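Local coordinates for antibiotic resistance protein (Deinococcus radiodurans, PDB 2VLI) that probably confers resistance to the antibiotic tunicamycin by acting as a P-loop phosphotransferase, an enzyme class that moves phosphate from a nucleotide to a substrate, at residues A22-E27 with L156-V161; Q42-L47 with Q56-W61; L64-L69 with R93-G98. All coordinates share one frame; numbering follows the deposited sequence.

Contact 1 of 3, residues A22-E27 with L156-V161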
ATOM      1  N   ALA A  22       6.035  17.672  14.234  1.00 34.82           N
ATOM      2  CA  ALA A  22       5.955  17.197  15.633  1.00 33.77           C
ATOM      3  C   ALA A  22       6.684  18.147  16.591  1.00 33.32           C
ATOM      4  O   ALA A  22       6.124  18.593  17.601  1.00 32.35           O
ATOM      5  CB  ALA A  22       6.540  15.786  15.729  1.00 33.19           C
ATOM      6  N   HIS A  23       7.916  18.481  16.242  1.00 33.06           N
ATOM      7  CA  HIS A  23       8.720  19.445  17.022  1.00 34.03           C
ATOM      8  C   HIS A  23       8.029  20.823  17.133  1.00 33.39           C
ATOM      9  O   HIS A  23       7.864  21.365  18.223  1.00 33.18           O
ATOM     10  CB  HIS A  23      10.110  19.586  16.394  1.00 34.87           C
ATOM     11  CG  HIS A  23      10.968  20.642  17.037  1.00 38.65           C
ATOM     12  ND1 HIS A  23      11.433  20.535  18.332  1.00 41.60           N
ATOM     13  CD2 HIS A  23      11.476  21.804  16.549  1.00 41.72           C
ATOM     14  CE1 HIS A  23      12.164  21.595  18.627  1.00 42.29           C
ATOM     15  NE2 HIS A  23      12.209  22.380  17.562  1.00 43.33           N
ATOM     16  N   THR A  24       7.580  21.374  16.006  1.00 32.66           N
ATOM     17  CA  THR A  24       6.837  22.642  16.019  1.00 31.15           C
ATOM     18  C   THR A  24       5.589  22.623  16.886  1.00 30.54           C
ATOM     19  O   THR A  24       5.303  23.597  17.601  1.00 30.16           O
ATOM     20  CB  THR A  24       6.425  23.035  14.576  1.00 32.14           C
ATOM     21  OG1 THR A  24       7.572  22.898  13.734  1.00 33.13           O
ATOM     22  CG2 THR A  24       5.871  24.460  14.521  1.00 31.12           C
ATOM     23  N   LEU A  25       4.825  21.540  16.813  1.00 28.37           N
ATOM     24  CA  LEU A  25       3.619  21.427  17.590  1.00 28.52           C
ATOM     25  C   LEU A  25       4.005  21.342  19.035  1.00 28.22           C
ATOM     26  O   LEU A  25       3.347  21.915  19.895  1.00 28.82           O
ATOM     27  CB  LEU A  25       2.833  20.158  17.253  1.00 28.41           C
ATOM     28  CG  LEU A  25       1.846  20.221  16.100  1.00 30.63           C
ATOM     29  CD1 LEU A  25       1.529  18.806  15.631  1.00 27.30           C
ATOM     30  CD2 LEU A  25       0.579  21.014  16.493  1.00 26.91           C
ATOM     31  N   HIS A  26       5.050  20.574  19.296  1.00 28.60           N
ATOM     32  CA  HIS A  26       5.554  20.408  20.649  1.00 29.10           C
ATOM     33  C   HIS A  26       5.916  21.764  21.267  1.00 30.38           C
ATOM     34  O   HIS A  26       5.493  22.061  22.383  1.00 29.46           O
ATOM     35  CB  HIS A  26       6.760  19.493  20.676  1.00 28.80           C
ATOM     36  CG  HIS A  26       7.350  19.349  22.045  1.00 28.73           C
ATOM     37  ND1 HIS A  26       6.581  19.061  23.149  1.00 23.36           N
ATOM     38  CD2 HIS A  26       8.616  19.535  22.498  1.00 29.94           C
ATOM     39  CE1 HIS A  26       7.358  19.021  24.219  1.00 28.09           C
ATOM     40  NE2 HIS A  26       8.597  19.308  23.850  1.00 24.55           N
ATOM     41  N   GLU A  27       6.667  22.567  20.513  1.00 32.33           N
ATOM     42  CA  GLU A  27       7.135  23.892  20.987  1.00 34.39           C
ATOM     43  C   GLU A  27       5.988  24.850  21.275  1.00 34.47           C
ATOM     44  O   GLU A  27       6.162  25.797  22.031  1.00 34.54           O
ATOM     45  CB  GLU A  27       8.031  24.565  19.974  1.00 34.91           C
ATOM     46  CG  GLU A  27       9.326  23.885  19.601  1.00 39.57           C
ATOM     47  CD  GLU A  27      10.010  24.591  18.386  1.00 47.27           C
ATOM     48  OE1 GLU A  27       9.294  25.206  17.534  1.00 51.56           O
ATOM     49  OE2 GLU A  27      11.271  24.559  18.287  1.00 51.58           O
ATOM     50  N   LEU A 156       2.967  25.143   2.238  1.00 24.05           N
ATOM     51  CA  LEU A 156       2.899  25.433   3.676  1.00 25.96           C
ATOM     52  C   LEU A 156       4.283  25.230   4.287  1.00 26.62           C
ATOM     53  O   LEU A 156       5.004  24.293   3.936  1.00 26.40           O
ATOM     54  CB  LEU A 156       1.899  24.536   4.419  1.00 26.14           C
ATOM     55  CG  LEU A 156       0.440  24.526   3.978  1.00 27.11           C
ATOM     56  CD1 LEU A 156      -0.398  23.641   4.905  1.00 26.87           C
ATOM     57  CD2 LEU A 156      -0.091  25.941   3.917  1.00 25.40           C
ATOM     58  N   GLY A 157       4.656  26.127   5.193  1.00 28.06           N
ATOM     59  CA  GLY A 157       5.820  25.901   6.017  1.00 28.34           C
ATOM     60  C   GLY A 157       5.447  25.058   7.216  1.00 29.19           C
ATOM     61  O   GLY A 157       4.261  24.827   7.497  1.00 28.89           O
ATOM     62  N   THR A 158       6.446  24.626   7.968  1.00 30.21           N
ATOM     63  CA  THR A 158       6.180  23.736   9.109  1.00 31.45           C
ATOM     64  C   THR A 158       5.263  24.392  10.098  1.00 31.15           C
ATOM     65  O   THR A 158       4.390  23.750  10.676  1.00 31.29           O
ATOM     66  CB  THR A 158       7.459  23.276   9.776  1.00 32.26           C
ATOM     67  OG1 THR A 158       8.161  24.419  10.282  1.00 35.02           O
ATOM     68  CG2 THR A 158       8.347  22.585   8.761  1.00 33.87           C
ATOM     69  N   GLN A 159       5.377  25.711  10.218  1.00 31.34           N
ATOM     70  CA  GLN A 159       4.561  26.443  11.140  1.00 31.14           C
ATOM     71  C   GLN A 159       3.091  26.406  10.756  1.00 29.85           C
ATOM     72  O   GLN A 159       2.200  26.218  11.584  1.00 29.53           O
ATOM     73  CB  GLN A 159       5.033  27.896  11.171  1.00 32.64           C
ATOM     74  CG  GLN A 159       4.873  28.554  12.482  1.00 34.71           C
ATOM     75  CD  GLN A 159       5.809  28.003  13.546  1.00 37.02           C
ATOM     76  OE1 GLN A 159       5.390  27.794  14.679  1.00 39.19           O
ATOM     77  NE2 GLN A 159       7.072  27.765  13.186  1.00 39.00           N
ATOM     78  N   GLN A 160       2.831  26.646   9.488  1.00 28.78           N
ATOM     79  CA  GLN A 160       1.483  26.534   8.958  1.00 28.77           C
ATOM     80  C   GLN A 160       0.867  25.106   8.977  1.00 27.27           C
ATOM     81  O   GLN A 160      -0.327  24.952   9.176  1.00 27.80           O
ATOM     82  CB  GLN A 160       1.468  27.071   7.541  1.00 29.86           C
ATOM     83  CG  GLN A 160       1.567  28.572   7.452  1.00 32.66           C
ATOM     84  CD  GLN A 160       1.969  29.028   6.042  1.00 37.82           C
ATOM     85  OE1 GLN A 160       3.000  28.597   5.485  1.00 40.31           O
ATOM     86  NE2 GLN A 160       1.147  29.885   5.457  1.00 40.12           N
ATOM     87  N   VAL A 161       1.668  24.072   8.748  1.00 25.90           N
ATOM     88  CA  VAL A 161       1.154  22.674   8.894  1.00 24.21           C
ATOM     89  C   VAL A 161       0.730  22.431  10.315  1.00 23.37           C
ATOM     90  O   VAL A 161      -0.340  21.902  10.591  1.00 21.69           O
ATOM     91  CB  VAL A 161       2.209  21.669   8.455  1.00 24.21           C
ATOM     92  CG1 VAL A 161       1.696  20.179   8.549  1.00 21.71           C
ATOM     93  CG2 VAL A 161       2.593  21.966   7.045  1.00 22.88           C
TER

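Contact 2 of 3, residues Q42-L47 with Q56-W61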
ATOM      1  N   GLN A  42      14.272   0.322  18.448  1.00 22.24           N
ATOM      2  CA  GLN A  42      15.689   0.137  18.768  1.00 23.81           C
ATOM      3  C   GLN A  42      15.942  -0.875  19.902  1.00 23.77           C
ATOM      4  O   GLN A  42      16.936  -1.597  19.897  1.00 24.88           O
ATOM      5  CB  GLN A  42      16.313   1.479  19.084  1.00 24.35           C
ATOM      6  CG  GLN A  42      16.248   2.386  17.844  1.00 30.55           C
ATOM      7  CD  GLN A  42      17.024   1.807  16.637  1.00 37.12           C
ATOM      8  OE1 GLN A  42      18.238   1.607  16.727  1.00 42.49           O
ATOM      9  NE2 GLN A  42      16.326   1.537  15.523  1.00 37.03           N
ATOM     10  N   ALA A  43      15.023  -0.905  20.854  1.00 21.82           N
ATOM     11  CA  ALA A  43      15.046  -1.840  21.979  1.00 21.00           C
ATOM     12  C   ALA A  43      14.847  -3.218  21.431  1.00 20.21           C
ATOM     13  O   ALA A  43      15.637  -4.135  21.695  1.00 18.46           O
ATOM     14  CB  ALA A  43      13.930  -1.496  22.965  1.00 19.96           C
ATOM     15  N   LEU A  44      13.834  -3.385  20.593  1.00 20.27           N
ATOM     16  CA  LEU A  44      13.585  -4.719  20.066  1.00 21.29           C
ATOM     17  C   LEU A  44      14.694  -5.291  19.153  1.00 22.77           C
ATOM     18  O   LEU A  44      14.969  -6.510  19.138  1.00 23.22           O
ATOM     19  CB  LEU A  44      12.241  -4.733  19.372  1.00 21.48           C
ATOM     20  CG  LEU A  44      11.054  -4.553  20.317  1.00 21.57           C
ATOM     21  CD1 LEU A  44       9.859  -4.094  19.465  1.00 21.00           C
ATOM     22  CD2 LEU A  44      10.706  -5.841  21.129  1.00 21.37           C
ATOM     23  N   ARG A  45      15.319  -4.440  18.370  1.00 24.28           N
ATOM     24  CA  ARG A  45      16.419  -4.905  17.553  1.00 25.72           C
ATOM     25  C   ARG A  45      17.569  -5.446  18.437  1.00 25.54           C
ATOM     26  O   ARG A  45      18.107  -6.485  18.141  1.00 25.84           O
ATOM     27  CB  ARG A  45      16.879  -3.836  16.563  1.00 26.74           C
ATOM     28  CG  ARG A  45      17.869  -2.795  17.040  1.00 32.83           C
ATOM     29  CD  ARG A  45      18.570  -2.086  15.845  1.00 39.15           C
ATOM     30  NE  ARG A  45      20.000  -2.018  16.099  1.00 46.14           N
ATOM     31  CZ  ARG A  45      20.588  -1.165  16.935  1.00 51.59           C
ATOM     32  NH1 ARG A  45      19.866  -0.262  17.584  1.00 54.70           N
ATOM     33  NH2 ARG A  45      21.908  -1.210  17.120  1.00 54.02           N
ATOM     34  N   LYS A  46      17.898  -4.763  19.534  1.00 24.60           N
ATOM     35  CA  LYS A  46      18.965  -5.200  20.459  1.00 25.22           C
ATOM     36  C   LYS A  46      18.656  -6.444  21.317  1.00 24.27           C
ATOM     37  O   LYS A  46      19.551  -7.106  21.829  1.00 23.85           O
ATOM     38  CB  LYS A  46      19.288  -4.035  21.364  1.00 25.73           C
ATOM     39  CG  LYS A  46      19.907  -2.869  20.572  1.00 28.07           C
ATOM     40  CD  LYS A  46      20.181  -1.703  21.474  1.00 33.81           C
ATOM     41  CE  LYS A  46      20.477  -0.445  20.668  1.00 38.29           C
ATOM     42  NZ  LYS A  46      20.637   0.795  21.510  1.00 41.08           N
ATOM     43  N   LEU A  47      17.384  -6.741  21.471  1.00 23.55           N
ATOM     44  CA  LEU A  47      16.894  -7.829  22.321  1.00 22.84           C
ATOM     45  C   LEU A  47      16.536  -9.082  21.536  1.00 23.89           C
ATOM     46  O   LEU A  47      16.047 -10.049  22.113  1.00 24.90           O
ATOM     47  CB  LEU A  47      15.627  -7.348  23.050  1.00 21.64           C
ATOM     48  CG  LEU A  47      15.766  -6.333  24.177  1.00 20.81           C
ATOM     49  CD1 LEU A  47      14.394  -5.967  24.728  1.00 19.15           C
ATOM     50  CD2 LEU A  47      16.660  -6.874  25.323  1.00 20.93           C
ATOM     51  N   GLN A  56      10.983  -1.445  12.723  1.00 32.64           N
ATOM     52  CA  GLN A  56       9.532  -1.293  12.745  1.00 33.07           C
ATOM     53  C   GLN A  56       8.800  -2.391  12.021  1.00 32.51           C
ATOM     54  O   GLN A  56       7.578  -2.387  11.985  1.00 34.32           O
ATOM     55  CB  GLN A  56       9.099   0.058  12.186  1.00 34.06           C
ATOM     56  CG  GLN A  56       9.804   1.209  12.830  1.00 37.07           C
ATOM     57  CD  GLN A  56       9.101   2.527  12.579  1.00 42.52           C
ATOM     58  OE1 GLN A  56       8.467   2.722  11.520  1.00 42.76           O
ATOM     59  NE2 GLN A  56       9.183   3.437  13.566  1.00 44.15           N
ATOM     60  N   GLU A  57       9.534  -3.364  11.506  1.00 31.75           N
ATOM     61  CA  GLU A  57       8.948  -4.616  11.004  1.00 31.79           C
ATOM     62  C   GLU A  57       9.048  -5.768  11.995  1.00 30.65           C
ATOM     63  O   GLU A  57       8.610  -6.879  11.694  1.00 31.42           O
ATOM     64  CB  GLU A  57       9.643  -5.038   9.708  1.00 32.79           C
ATOM     65  CG  GLU A  57       9.765  -3.917   8.680  1.00 35.49           C
ATOM     66  CD  GLU A  57       8.565  -3.761   7.771  1.00 41.87           C
ATOM     67  OE1 GLU A  57       7.580  -4.532   7.933  1.00 45.49           O
ATOM     68  OE2 GLU A  57       8.611  -2.845   6.891  1.00 44.45           O
ATOM     69  N   HIS A  58       9.618  -5.514  13.175  1.00 28.88           N
ATOM     70  CA  HIS A  58       9.698  -6.539  14.215  1.00 27.03           C
ATOM     71  C   HIS A  58       8.272  -6.887  14.604  1.00 25.95           C
ATOM     72  O   HIS A  58       7.472  -5.997  14.856  1.00 25.70           O
ATOM     73  CB  HIS A  58      10.471  -6.007  15.411  1.00 26.79           C
ATOM     74  CG  HIS A  58      10.766  -7.042  16.460  1.00 25.97           C
ATOM     75  ND1 HIS A  58       9.781  -7.683  17.184  1.00 26.02           N
ATOM     76  CD2 HIS A  58      11.942  -7.561  16.884  1.00 26.51           C
ATOM     77  CE1 HIS A  58      10.342  -8.530  18.028  1.00 25.75           C
ATOM     78  NE2 HIS A  58      11.655  -8.464  17.876  1.00 24.74           N
ATOM     79  N   PRO A  59       7.922  -8.168  14.640  1.00 25.59           N
ATOM     80  CA  PRO A  59       6.587  -8.574  15.029  1.00 25.34           C
ATOM     81  C   PRO A  59       6.026  -8.058  16.355  1.00 24.93           C
ATOM     82  O   PRO A  59       4.837  -7.995  16.521  1.00 25.07           O
ATOM     83  CB  PRO A  59       6.714 -10.093  15.082  1.00 25.99           C
ATOM     84  CG  PRO A  59       7.756 -10.410  14.083  1.00 25.65           C
ATOM     85  CD  PRO A  59       8.746  -9.329  14.240  1.00 26.06           C
HETATM   86  N   MSE A  60       6.881  -7.738  17.319  1.00 25.13           N
HETATM   87  CA  MSE A  60       6.461  -7.215  18.630  1.00 24.83           C
HETATM   88  C   MSE A  60       6.385  -5.672  18.662  1.00 22.84           C
HETATM   89  O   MSE A  60       5.865  -5.113  19.617  1.00 22.52           O
HETATM   90  CB  MSE A  60       7.463  -7.665  19.723  1.00 25.60           C
HETATM   91  CG  MSE A  60       7.635  -9.175  19.833  1.00 30.53           C
HETATM   92 SE   MSE A  60       5.886 -10.008  20.094  1.00 44.49          SE
HETATM   93  CE  MSE A  60       5.735  -9.414  21.823  1.00 29.48           C
ATOM     94  N   TRP A  61       6.881  -5.003  17.628  1.00 21.19           N
ATOM     95  CA  TRP A  61       6.905  -3.550  17.591  1.00 20.75           C
ATOM     96  C   TRP A  61       5.527  -2.925  17.707  1.00 20.20           C
ATOM     97  O   TRP A  61       5.273  -2.111  18.591  1.00 19.57           O
ATOM     98  CB  TRP A  61       7.587  -3.030  16.325  1.00 19.90           C
ATOM     99  CG  TRP A  61       7.630  -1.527  16.305  1.00 19.51           C
ATOM    100  CD1 TRP A  61       8.447  -0.731  17.036  1.00 20.78           C
ATOM    101  CD2 TRP A  61       6.814  -0.645  15.529  1.00 21.32           C
ATOM    102  NE1 TRP A  61       8.223   0.567  16.759  1.00 21.07           N
ATOM    103  CE2 TRP A  61       7.237   0.660  15.816  1.00 22.38           C
ATOM    104  CE3 TRP A  61       5.825  -0.835  14.560  1.00 22.78           C
ATOM    105  CZ2 TRP A  61       6.659   1.771  15.229  1.00 23.51           C
ATOM    106  CZ3 TRP A  61       5.246   0.285  13.977  1.00 23.54           C
ATOM    107  CH2 TRP A  61       5.668   1.561  14.308  1.00 20.01           C
TER

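Contact 3 of 3, residues L64-L69 with R93-G98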
ATOM      1  N   LEU A  64       3.923  -3.758  21.344  1.00 18.04           N
ATOM      2  CA  LEU A  64       4.612  -3.258  22.507  1.00 16.77           C
ATOM      3  C   LEU A  64       4.693  -1.761  22.486  1.00 16.60           C
ATOM      4  O   LEU A  64       4.596  -1.132  23.533  1.00 14.38           O
ATOM      5  CB  LEU A  64       5.991  -3.887  22.687  1.00 17.23           C
ATOM      6  CG  LEU A  64       6.121  -5.397  22.860  1.00 18.25           C
ATOM      7  CD1 LEU A  64       7.504  -5.827  23.363  1.00 17.18           C
ATOM      8  CD2 LEU A  64       4.904  -5.982  23.703  1.00 18.35           C
HETATM    9  N   MSE A  65       4.920  -1.174  21.311  1.00 16.18           N
HETATM   10  CA  MSE A  65       4.881   0.270  21.224  1.00 16.85           C
HETATM   11  C   MSE A  65       3.519   0.852  21.607  1.00 16.70           C
HETATM   12  O   MSE A  65       3.448   1.899  22.250  1.00 15.88           O
HETATM   13  CB  MSE A  65       5.377   0.706  19.839  1.00 18.01           C
HETATM   14  CG  MSE A  65       5.405   2.194  19.576  1.00 19.22           C
HETATM   15 SE   MSE A  65       3.662   2.967  19.091  1.00 25.36          SE
HETATM   16  CE  MSE A  65       3.237   1.990  17.410  1.00 26.31           C
ATOM     17  N   LEU A  66       2.427   0.173  21.253  1.00 15.51           N
ATOM     18  CA  LEU A  66       1.081   0.636  21.571  1.00 15.39           C
ATOM     19  C   LEU A  66       0.736   0.453  23.055  1.00 15.04           C
ATOM     20  O   LEU A  66       0.047   1.268  23.655  1.00 16.82           O
ATOM     21  CB  LEU A  66       0.046  -0.075  20.699  1.00 15.94           C
ATOM     22  CG  LEU A  66      -0.063   0.283  19.180  1.00 15.27           C
ATOM     23  CD1 LEU A  66      -1.137  -0.604  18.491  1.00 18.47           C
ATOM     24  CD2 LEU A  66      -0.281   1.765  18.956  1.00 16.41           C
ATOM     25  N   ASP A  67       1.207  -0.633  23.651  1.00 15.72           N
ATOM     26  CA  ASP A  67       1.161  -0.748  25.120  1.00 16.51           C
ATOM     27  C   ASP A  67       1.874   0.416  25.810  1.00 16.32           C
ATOM     28  O   ASP A  67       1.349   0.995  26.751  1.00 16.76           O
ATOM     29  CB  ASP A  67       1.810  -2.039  25.538  1.00 17.20           C
ATOM     30  CG  ASP A  67       1.023  -3.245  25.122  1.00 19.05           C
ATOM     31  OD1 ASP A  67      -0.175  -3.118  24.733  1.00 23.15           O
ATOM     32  OD2 ASP A  67       1.626  -4.327  25.172  1.00 20.23           O
ATOM     33  N   ALA A  68       3.107   0.704  25.404  1.00 16.39           N
ATOM     34  CA  ALA A  68       3.806   1.868  25.929  1.00 17.24           C
ATOM     35  C   ALA A  68       3.034   3.188  25.753  1.00 17.16           C
ATOM     36  O   ALA A  68       3.032   4.040  26.632  1.00 17.38           O
ATOM     37  CB  ALA A  68       5.168   1.988  25.282  1.00 17.05           C
ATOM     38  N   LEU A  69       2.461   3.380  24.566  1.00 18.13           N
ATOM     39  CA  LEU A  69       1.658   4.548  24.236  1.00 18.58           C
ATOM     40  C   LEU A  69       0.450   4.690  25.153  1.00 18.86           C
ATOM     41  O   LEU A  69       0.159   5.780  25.637  1.00 19.20           O
ATOM     42  CB  LEU A  69       1.183   4.492  22.773  1.00 18.25           C
ATOM     43  CG  LEU A  69       0.481   5.732  22.226  1.00 20.37           C
ATOM     44  CD1 LEU A  69       1.362   6.975  22.437  1.00 19.90           C
ATOM     45  CD2 LEU A  69       0.126   5.531  20.745  1.00 24.06           C
ATOM     46  N   ARG A  93      -3.276  -0.517   9.220  1.00 21.62           N
ATOM     47  CA  ARG A  93      -4.524  -1.003   9.762  1.00 23.23           C
ATOM     48  C   ARG A  93      -4.311  -1.617  11.127  1.00 22.79           C
ATOM     49  O   ARG A  93      -5.114  -1.460  12.008  1.00 24.23           O
ATOM     50  CB  ARG A  93      -5.214  -2.007   8.815  1.00 24.24           C
ATOM     51  CG  ARG A  93      -6.513  -2.595   9.405  1.00 28.86           C
ATOM     52  CD  ARG A  93      -7.459  -1.595  10.147  1.00 35.84           C
ATOM     53  NE  ARG A  93      -8.236  -0.690   9.285  1.00 41.33           N
ATOM     54  CZ  ARG A  93      -9.496  -0.892   8.901  1.00 41.70           C
ATOM     55  NH1 ARG A  93     -10.145  -1.997   9.273  1.00 45.22           N
ATOM     56  NH2 ARG A  93     -10.111   0.019   8.136  1.00 42.32           N
ATOM     57  N   ARG A  94      -3.216  -2.349  11.256  1.00 24.94           N
ATOM     58  CA  ARG A  94      -2.839  -3.071  12.478  1.00 25.13           C
ATOM     59  C   ARG A  94      -2.703  -2.081  13.632  1.00 23.10           C
ATOM     60  O   ARG A  94      -3.252  -2.293  14.718  1.00 23.20           O
ATOM     61  CB  ARG A  94      -1.533  -3.844  12.257  1.00 25.34           C
ATOM     62  CG  ARG A  94      -1.725  -5.239  11.575  1.00 30.97           C
ATOM     63  CD  ARG A  94      -0.571  -6.250  11.918  1.00 36.59           C
ATOM     64  NE  ARG A  94       0.651  -6.001  11.135  1.00 40.51           N
ATOM     65  CZ  ARG A  94       0.821  -6.330   9.851  1.00 43.79           C
ATOM     66  NH1 ARG A  94      -0.146  -6.941   9.166  1.00 44.22           N
ATOM     67  NH2 ARG A  94       1.971  -6.024   9.233  1.00 45.94           N
ATOM     68  N   LEU A  95      -1.987  -0.998  13.346  1.00 21.26           N
ATOM     69  CA  LEU A  95      -1.861   0.120  14.238  1.00 20.08           C
ATOM     70  C   LEU A  95      -3.183   0.764  14.587  1.00 19.66           C
ATOM     71  O   LEU A  95      -3.456   0.999  15.733  1.00 18.33           O
ATOM     72  CB  LEU A  95      -0.886   1.150  13.644  1.00 18.91           C
ATOM     73  CG  LEU A  95       0.621   0.865  13.663  1.00 20.31           C
ATOM     74  CD1 LEU A  95       1.389   1.772  12.661  1.00 18.39           C
ATOM     75  CD2 LEU A  95       1.219   1.086  15.080  1.00 19.38           C
HETATM   76  N   MSE A  96      -4.038   1.017  13.582  1.00 21.72           N
HETATM   77  CA  MSE A  96      -5.291   1.651  13.837  1.00 22.06           C
HETATM   78  C   MSE A  96      -6.174   0.736  14.682  1.00 23.08           C
HETATM   79  O   MSE A  96      -6.762   1.197  15.616  1.00 22.97           O
HETATM   80  CB  MSE A  96      -6.000   2.100  12.517  1.00 23.31           C
HETATM   81  CG  MSE A  96      -5.390   3.284  11.765  1.00 21.27           C
HETATM   82 SE   MSE A  96      -4.995   4.967  12.718  1.00 26.78          SE
HETATM   83  CE  MSE A  96      -3.055   4.657  13.049  1.00 20.64           C
ATOM     84  N   SER A  97      -6.285  -0.556  14.362  1.00 25.41           N
ATOM     85  CA  SER A  97      -7.128  -1.428  15.201  1.00 26.06           C
ATOM     86  C   SER A  97      -6.530  -1.691  16.618  1.00 25.30           C
ATOM     87  O   SER A  97      -7.264  -1.817  17.615  1.00 25.25           O
ATOM     88  CB  SER A  97      -7.450  -2.727  14.462  1.00 27.30           C
ATOM     89  OG  SER A  97      -6.274  -3.340  13.976  1.00 31.63           O
ATOM     90  N   GLY A  98      -5.200  -1.743  16.709  1.00 24.26           N
ATOM     91  CA  GLY A  98      -4.533  -1.771  18.012  1.00 23.61           C
ATOM     92  C   GLY A  98      -4.849  -0.608  18.916  1.00 23.00           C
ATOM     93  O   GLY A  98      -5.079  -0.810  20.093  1.00 23.28           O
TER

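Contact 1 of 3, residues A22-E27 with L156-V161
Thr-24 meets Gln-159 through its methyl group, and this is where the two helices press hardest on each other. CG2 lies 3.4 Å from OE1 of Gln-159, with CD and NE2 of the same amide only slightly farther away, so a single methyl is set against the whole amide end. In Thr-24, chi1 of -48° puts OG1 beside the backbone N and leaves CG2 anti to that N, directed out across the interface. Gln-159 starts in the other direction, its CB directed away from helix 20-28, and a bend at chi2 of 69° brings the amide back. The polar ends look to other partners: OG1 of Thr-24 bonds to the carbonyl of His-20 one turn earlier, and OE1 of Gln-159 to Arg-28. Ala-162 also packs on the buried Thr-24 and Leu-25.

Toward the start of helix 158-169 the fit slackens. OG1 of Thr-158 comes within 3.8 Å of OG1 of Thr-24, a separation too wide for bonding, and the two side chains cross at about a right angle. On the far side, the exposed Gln-160 turns back on the helix start: its OE1 accepts from N of Gly-157, the N-cap residue, at 3.0 Å and 177°. The pairing is characteristic of the P-loop NTPase fold, in which the helix that follows the phosphate-binding loop, here 20-28, is flanked by the last helix of the chain, 158-169.

Contact 2 of 3, residues Q42-L47 with Q56-W61
Leu-44 of helix 38-46 spreads its CB and two methyls over three residues of the loop that comes back toward it, His-58, Met-60 and Trp-61, and accounts for nearly all of the contact on its side. The contact with aromatic carbon is a CH-pi interaction. CB of Leu-44 stands 4.0 Å from the centroid of the His-58 ring, 19° off the ring normal, and therefore over one face, displaced toward CD2. The ring of Phe-51 meets that of the same histidine.

The remaining apolar contacts belong to the tips of the leucine. CD1 runs to the backbone of Trp-61, 3.5 Å from its CA, and lies near the plane of the indole at its edge, whereas CD2 rests 4.0 Å from CB of Met-60, a selenomethionine whose bent chain carries its end elsewhere. CB of Gln-56 lies over the centre of an indole face. Helices 38-46 and 61-75, joined by this loop, come between strands 33-34 and 80-84 in the chain; the parallel sheet is ordered 2-3-1-4-5, as in nucleoside monophosphate kinases. There the equivalent insertion forms the wall that receives the phosphate acceptor, and a similar role is probable here.

Polar bonds fix the aromatic rings. ND1 of His-58 accepts from N of Met-60 at 2.9 Å, the donor only 2° out of the ring plane, a capping bond just ahead of helix 61-75. With CG anti to the backbone N (chi1 -172°), the imidazole sits where it can make this bond while turning a face to Leu-44. Its NE2 bonds to OG1 of Thr-48, which also bonds to the carbonyl of Leu-44, so one hydroxyl links helix end and ring. NE1 of Trp-61 is held by the carbonyl of Pro-37.

Contact 3 of 3, residues L64-L69 with R93-G98
Leu-66 and Gly-98 bring together two helices of the three-layered alpha/beta P-loop fold. Helix 61-75 precedes strand 80-84 and helix 89-101 follows it, and the two pack side by side on the parallel sheet, where Trp-9 of strand 7-11 touches both Leu-69 and Leu-95. The segment axes approach to 10.7 Å at an angle of 35°.

Leu-66 can be followed outward. Its CB points at helix 89-101, and with chi1 at -72°, CG anti to the carbonyl carbon, the chain continues across the gap; CB and CG serve as the stalk. The fork does the touching. CD1 comes down on bare backbone, 3.6 Å from CA of Gly-98 and almost as close to its carbonyl carbon, using the surface that a residue without a side chain presents; O of Leu-95 lies 3.9 Å from the same methyl. CD2 turns to the neighbouring leucine instead and faces CD2 of Leu-95 at 4.2 Å.

A second, more awkward meeting lies beside it. Met-65, a selenomethionine bent at chi2 and chi3, crosses Leu-95 at about a right angle; its CE is modelled 3.2 Å from CD2 of Leu-95, tighter than normal carbon packing and therefore doubtful in detail. At the margins, Arg-102, just after helix 89-101, makes a salt bridge to Asp-67 and a hydrogen bond to the carbonyl of Gly-98, while Arg-93 forms a salt bridge with Asp-137 of the second subunit. Within helix 89-101, the carbonyl oxygen of Arg-93 accepts twice from one residue, from N of Ser-97 at 2.8 Å and from its OG at 3.0 Å.

From the N terminus, the chain passes through strand 7-11 and the P-loop into helix 20-28, where contact 1 opens; it closes only at helix 158-169, near the C-terminal end. Contacts 2 and 3 both fall within that long span and follow one another without crossing. Contact 2 closes a short loop between helices 38-46 and 61-75, and contact 3 then joins helix 61-75 to helix 89-101, closing a loop that contains strand 80-84. These two touch, through Leu-44 against Leu-64 and Trp-61 against Leu-95, so the two contacts form one packed region. Contact 1 lies on the opposite side of the chain's centre, its centre about 29 Å from that of contact 2.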